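Local coordinates for oligopeptide ABC transporter, periplasmic oligopeptide-binding protein, putative (Thermotoga maritima MSB8, PDB 5IPW) that probably binds oligopeptides in the periplasm and hands them to an ABC transporter for uptake, at residues S527-D531 with K532-G536; E547-E550 with V551-R554. One frame throughout, in Å; residues are numbered along the deposited sequence.

Contact 1 of 2, residues S527-D531 with K532-G536; sequences SYYID and KNIRG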
loop_
_atom_site.group_PDB
_atom_site.type_symbol
_atom_site.label_atom_id
_atom_site.label_comp_id
_atom_site.label_asym_id
_atom_site.label_seq_id
_atom_site.Cartn_x
_atom_site.Cartn_y
_atom_site.Cartn_z
ATOM N N SER A 527 -1.391 22.251 -15.024
ATOM C CA SER A 527 -2.834 22.181 -15.197
ATOM C C SER A 527 -3.242 22.747 -16.564
ATOM O O SER A 527 -4.142 22.218 -17.224
ATOM C CB SER A 527 -3.514 22.945 -14.067
ATOM O OG SER A 527 -4.887 22.646 -14.000
ATOM N N TYR A 528 -2.565 23.819 -16.979
ATOM C CA TYR A 528 -2.754 24.411 -18.308
ATOM C C TYR A 528 -2.380 23.416 -19.422
ATOM O O TYR A 528 -3.074 23.321 -20.438
ATOM C CB TYR A 528 -1.952 25.724 -18.420
ATOM C CG TYR A 528 -1.941 26.371 -19.794
ATOM C CD1 TYR A 528 -3.123 26.563 -20.510
ATOM C CD2 TYR A 528 -0.749 26.814 -20.365
ATOM C CE1 TYR A 528 -3.117 27.157 -21.763
ATOM C CE2 TYR A 528 -0.733 27.412 -21.618
ATOM C CZ TYR A 528 -1.921 27.579 -22.313
ATOM O OH TYR A 528 -1.925 28.167 -23.557
ATOM N N TYR A 529 -1.311 22.653 -19.201
ATOM C CA TYR A 529 -0.817 21.683 -20.178
ATOM C C TYR A 529 -1.784 20.521 -20.364
ATOM O O TYR A 529 -2.176 20.199 -21.482
ATOM C CB TYR A 529 0.535 21.153 -19.720
ATOM C CG TYR A 529 1.169 20.139 -20.640
ATOM C CD1 TYR A 529 0.828 18.793 -20.571
ATOM C CD2 TYR A 529 2.135 20.524 -21.565
ATOM C CE1 TYR A 529 1.420 17.860 -21.405
ATOM C CE2 TYR A 529 2.736 19.601 -22.401
ATOM C CZ TYR A 529 2.378 18.269 -22.318
ATOM O OH TYR A 529 2.975 17.347 -23.152
ATOM N N ILE A 530 -2.149 19.885 -19.259
ATOM C CA ILE A 530 -3.063 18.748 -19.292
ATOM C C ILE A 530 -4.359 19.169 -19.968
ATOM O O ILE A 530 -4.851 18.479 -20.859
ATOM C CB ILE A 530 -3.358 18.212 -17.872
ATOM C CG1 ILE A 530 -2.103 17.578 -17.269
ATOM C CG2 ILE A 530 -4.479 17.177 -17.898
ATOM C CD1 ILE A 530 -2.150 17.431 -15.764
ATOM N N ASP A 531 -4.898 20.309 -19.543
ATOM C CA ASP A 531 -6.139 20.830 -20.115
ATOM C C ASP A 531 -6.046 21.046 -21.625
ATOM O O ASP A 531 -6.976 20.710 -22.360
ATOM C CB ASP A 531 -6.570 22.137 -19.428
ATOM C CG ASP A 531 -7.754 21.952 -18.487
ATOM O OD1 ASP A 531 -8.099 20.799 -18.142
ATOM O OD2 ASP A 531 -8.352 22.975 -18.095
ATOM N N LYS A 532 -4.928 21.602 -22.082
ATOM C CA LYS A 532 -4.740 21.877 -23.506
ATOM C C LYS A 532 -4.575 20.588 -24.308
ATOM O O LYS A 532 -5.412 20.265 -25.147
ATOM C CB LYS A 532 -3.536 22.802 -23.732
ATOM C CG LYS A 532 -3.326 23.205 -25.186
ATOM C CD LYS A 532 -2.188 24.199 -25.343
ATOM C CE LYS A 532 -1.834 24.404 -26.807
ATOM N NZ LYS A 532 -0.685 25.334 -26.972
ATOM N N ASN A 533 -3.511 19.845 -24.026
ATOM C CA ASN A 533 -3.124 18.707 -24.857
ATOM C C ASN A 533 -3.948 17.450 -24.619
ATOM O O ASN A 533 -4.511 16.889 -25.555
ATOM C CB ASN A 533 -1.645 18.389 -24.654
ATOM C CG ASN A 533 -0.756 19.583 -24.929
ATOM O OD1 ASN A 533 -1.239 20.678 -25.214
ATOM N ND2 ASN A 533 0.550 19.380 -24.840
ATOM N N ILE A 534 -4.024 17.013 -23.368
ATOM C CA ILE A 534 -4.599 15.706 -23.055
ATOM C C ILE A 534 -6.118 15.670 -23.217
ATOM O O ILE A 534 -6.651 14.698 -23.749
ATOM C CB ILE A 534 -4.194 15.227 -21.639
ATOM C CG1 ILE A 534 -2.781 14.630 -21.657
ATOM C CG2 ILE A 534 -5.157 14.167 -21.111
ATOM C CD1 ILE A 534 -1.680 15.599 -22.035
ATOM N N ARG A 535 -6.812 16.712 -22.767
ATOM C CA ARG A 535 -8.286 16.688 -22.737
ATOM C C ARG A 535 -8.964 16.407 -24.099
ATOM O O ARG A 535 -9.733 15.447 -24.194
ATOM C CB ARG A 535 -8.864 17.961 -22.098
ATOM C CG ARG A 535 -8.504 18.160 -20.637
ATOM C CD ARG A 535 -9.359 17.328 -19.701
ATOM N NE ARG A 535 -8.832 17.369 -18.340
ATOM C CZ ARG A 535 -9.385 16.762 -17.291
ATOM N NH1 ARG A 535 -8.812 16.867 -16.097
ATOM N NH2 ARG A 535 -10.505 16.055 -17.425
ATOM N N GLY A 536 -8.712 17.198 -25.149
ATOM C CA GLY A 536 -7.834 18.370 -25.141
ATOM C C GLY A 536 -8.587 19.678 -25.333
ATOM O O GLY A 536 -8.117 20.566 -26.044
#

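Contact 2 of 2, residues E547-E550 with V551-R554; sequences EPPE and VVYR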
loop_
_atom_site.group_PDB
_atom_site.type_symbol
_atom_site.label_atom_id
_atom_site.label_comp_id
_atom_site.label_asym_id
_atom_site.label_seq_id
_atom_site.Cartn_x
_atom_site.Cartn_y
_atom_site.Cartn_z
ATOM N N GLU A 547 7.595 28.778 -16.366
ATOM C CA GLU A 547 7.176 27.534 -16.989
ATOM C C GLU A 547 8.150 26.435 -16.564
ATOM O O GLU A 547 9.330 26.716 -16.346
ATOM C CB GLU A 547 7.170 27.684 -18.508
ATOM C CG GLU A 547 6.396 26.598 -19.235
ATOM C CD GLU A 547 6.270 26.846 -20.727
ATOM O OE1 GLU A 547 6.821 27.853 -21.223
ATOM O OE2 GLU A 547 5.611 26.028 -21.407
ATOM N N PRO A 548 7.658 25.187 -16.408
ATOM C CA PRO A 548 8.555 24.071 -16.066
ATOM C C PRO A 548 9.418 23.623 -17.238
ATOM O O PRO A 548 9.054 23.875 -18.387
ATOM C CB PRO A 548 7.588 22.933 -15.701
ATOM C CG PRO A 548 6.310 23.277 -16.381
ATOM C CD PRO A 548 6.240 24.776 -16.366
ATOM N N PRO A 549 10.548 22.946 -16.950
ATOM C CA PRO A 549 11.317 22.227 -17.967
ATOM C C PRO A 549 10.437 21.308 -18.823
ATOM O O PRO A 549 9.377 20.874 -18.380
ATOM C CB PRO A 549 12.293 21.388 -17.140
ATOM C CG PRO A 549 12.470 22.136 -15.869
ATOM C CD PRO A 549 11.207 22.916 -15.633
ATOM N N GLU A 550 10.887 21.009 -20.037
ATOM C CA GLU A 550 10.119 20.173 -20.967
ATOM C C GLU A 550 10.026 18.722 -20.476
ATOM O O GLU A 550 9.054 18.013 -20.741
ATOM C CB GLU A 550 10.761 20.217 -22.359
ATOM C CG GLU A 550 9.821 19.824 -23.488
ATOM C CD GLU A 550 8.605 20.734 -23.588
ATOM O OE1 GLU A 550 8.750 21.950 -23.353
ATOM O OE2 GLU A 550 7.502 20.236 -23.901
ATOM N N VAL A 551 11.053 18.297 -19.751
ATOM C CA VAL A 551 11.106 16.959 -19.188
ATOM C C VAL A 551 9.990 16.719 -18.148
ATOM O O VAL A 551 9.571 15.576 -17.935
ATOM C CB VAL A 551 12.515 16.691 -18.610
ATOM C CG1 VAL A 551 12.749 17.472 -17.326
ATOM C CG2 VAL A 551 12.744 15.203 -18.413
ATOM N N VAL A 552 9.505 17.790 -17.516
ATOM C CA VAL A 552 8.346 17.707 -16.619
ATOM C C VAL A 552 7.065 17.447 -17.409
ATOM O O VAL A 552 6.281 16.570 -17.051
ATOM C CB VAL A 552 8.189 18.988 -15.768
ATOM C CG1 VAL A 552 6.879 18.987 -14.995
ATOM C CG2 VAL A 552 9.352 19.131 -14.797
ATOM N N TYR A 553 6.847 18.203 -18.481
ATOM C CA TYR A 553 5.685 17.979 -19.347
ATOM C C TYR A 553 5.659 16.552 -19.887
ATOM O O TYR A 553 4.597 16.037 -20.247
ATOM C CB TYR A 553 5.678 18.950 -20.532
ATOM C CG TYR A 553 5.278 20.385 -20.230
ATOM C CD1 TYR A 553 4.364 20.698 -19.221
ATOM C CD2 TYR A 553 5.781 21.434 -20.998
ATOM C CE1 TYR A 553 3.994 22.009 -18.970
ATOM C CE2 TYR A 553 5.414 22.746 -20.754
ATOM C CZ TYR A 553 4.520 23.029 -19.740
ATOM O OH TYR A 553 4.150 24.330 -19.494
ATOM N N ARG A 554 6.835 15.933 -19.960
ATOM C CA ARG A 554 6.973 14.562 -20.440
ATOM C C ARG A 554 6.443 13.561 -19.413
ATOM O O ARG A 554 5.694 12.643 -19.762
ATOM C CB ARG A 554 8.445 14.266 -20.785
ATOM C CG ARG A 554 8.659 13.537 -22.108
ATOM C CD ARG A 554 7.855 14.141 -23.256
ATOM N NE ARG A 554 7.798 15.605 -23.201
ATOM C CZ ARG A 554 6.857 16.358 -23.772
ATOM N NH1 ARG A 554 5.860 15.810 -24.462
ATOM N NH2 ARG A 554 6.908 17.680 -23.649
#

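Contact 1 of 2, residues S527-D531 with K532-G536
Y528 gives its carbonyl oxygen to the amide of K532, with Y528 O and K532 N 3.0 Å apart. The extended K532 chain starts over the same turn, and its CB lies beside Y528 O. The next residue, Y529, carries most of the side-chain contact. Its O accepts the amide N of N533 at 2.9 Å. Its ring has CG anti to the backbone N (chi1 -180°), which leans it forward along the helix, towards N533. There the amide of N533 approaches one face. ND2 sits off-centre, near the rim, 3.3 Å from Y529 CE2, and the ring and amide planes are 53° apart. The methyl CD1 of I534 meets Y529 CE1 obliquely at 3.9 Å. The phenol OH is hydrogen-bonded to D557 on helix 550-564. With an alanine here, the N533 amide would probably lose the ring face it lies over, and D557 its hydroxyl partner. I530 faces that same helix, where V556 and Y560 touch it, while its CG2 reaches I534 CB at 4.2 Å. I530 O takes two amides: I534 N in a weak bond and R535 N at 3.3 Å. D531 then forms a salt bridge, from OD1 to R535 NE at 3.5 Å. The R535 chain bends at chi2 (-80°), which turns NE back towards the acid. Carboxylate and guanidinium are almost perpendicular, so this is a single-atom approach and not a paired, two-pronged one. A cis peptide bond follows, before G536. The bond from R535 N to I530 O spans five residues, and this i to i+5 link marks a wider pi-type turn in the last part of helix 523-534.

Contact 2 of 2, residues E547-E550 with V551-R554
The ring of Y553 has carboxylates near its plane at the edge. E547 OE2 lies beside the hydroxyl, and E550 OE2 lies 3.6 Å from Y553 CD2. Both carboxylates are turned by about 60° against the ring. P548 comes up obliquely, its CG 3.7 Å from Y553 CE1. The guanidinium of R554 is also met at its edge. Its NH2 forms a salt bridge with E550 OE2 at 2.6 Å, the two groups being only 22° from coplanar. The chains of E550 and R554 both bend at chi2, which brings their ends together one turn apart. R554 NH1 has a second acidic partner, D557. The phenol of Y553 donates to E547, with OH and E547 OE2 2.9 Å apart. OE2 accepts with its anti lone pair, the one turned away from the other carboxylate oxygen. This is the start of helix 550-564, with P549 at the N-cap. P549 O accepts V552 N at 3.2 Å. The acid of E550, in the first turn, probably also gains from the positive end of the helix dipole. E550 O accepts the amide of R554 in a weak bond. The two prolines pack on the valines that follow: P548 CB lies 4.0 Å from V552 CB, and P549 CB lies 3.9 Å from V551 CG1. W522 touches both prolines, W525 lies against P548, E547 and Y553, and V551 touches I581 of helix 568-584.

Contact 1 lies in the later part of helix 523-534, and contact 2 at the start of helix 550-564, the next helix in the chain. They come in series, joined by the loop between these helices. Their centres are 13 Å apart, on the same side of the chain's centre and about 29 Å from it. The two helices pack against each other here. The rings of Y529 and Y553 are stacked, and the Y529 hydroxyl lies close to R554 NH1, with D557 a partner to both side chains. The loop leaves the C-terminal end of helix 523-534 and comes back beside its first turns, where helix 550-564 starts, in an outlying part of this family 5 solute-binding protein.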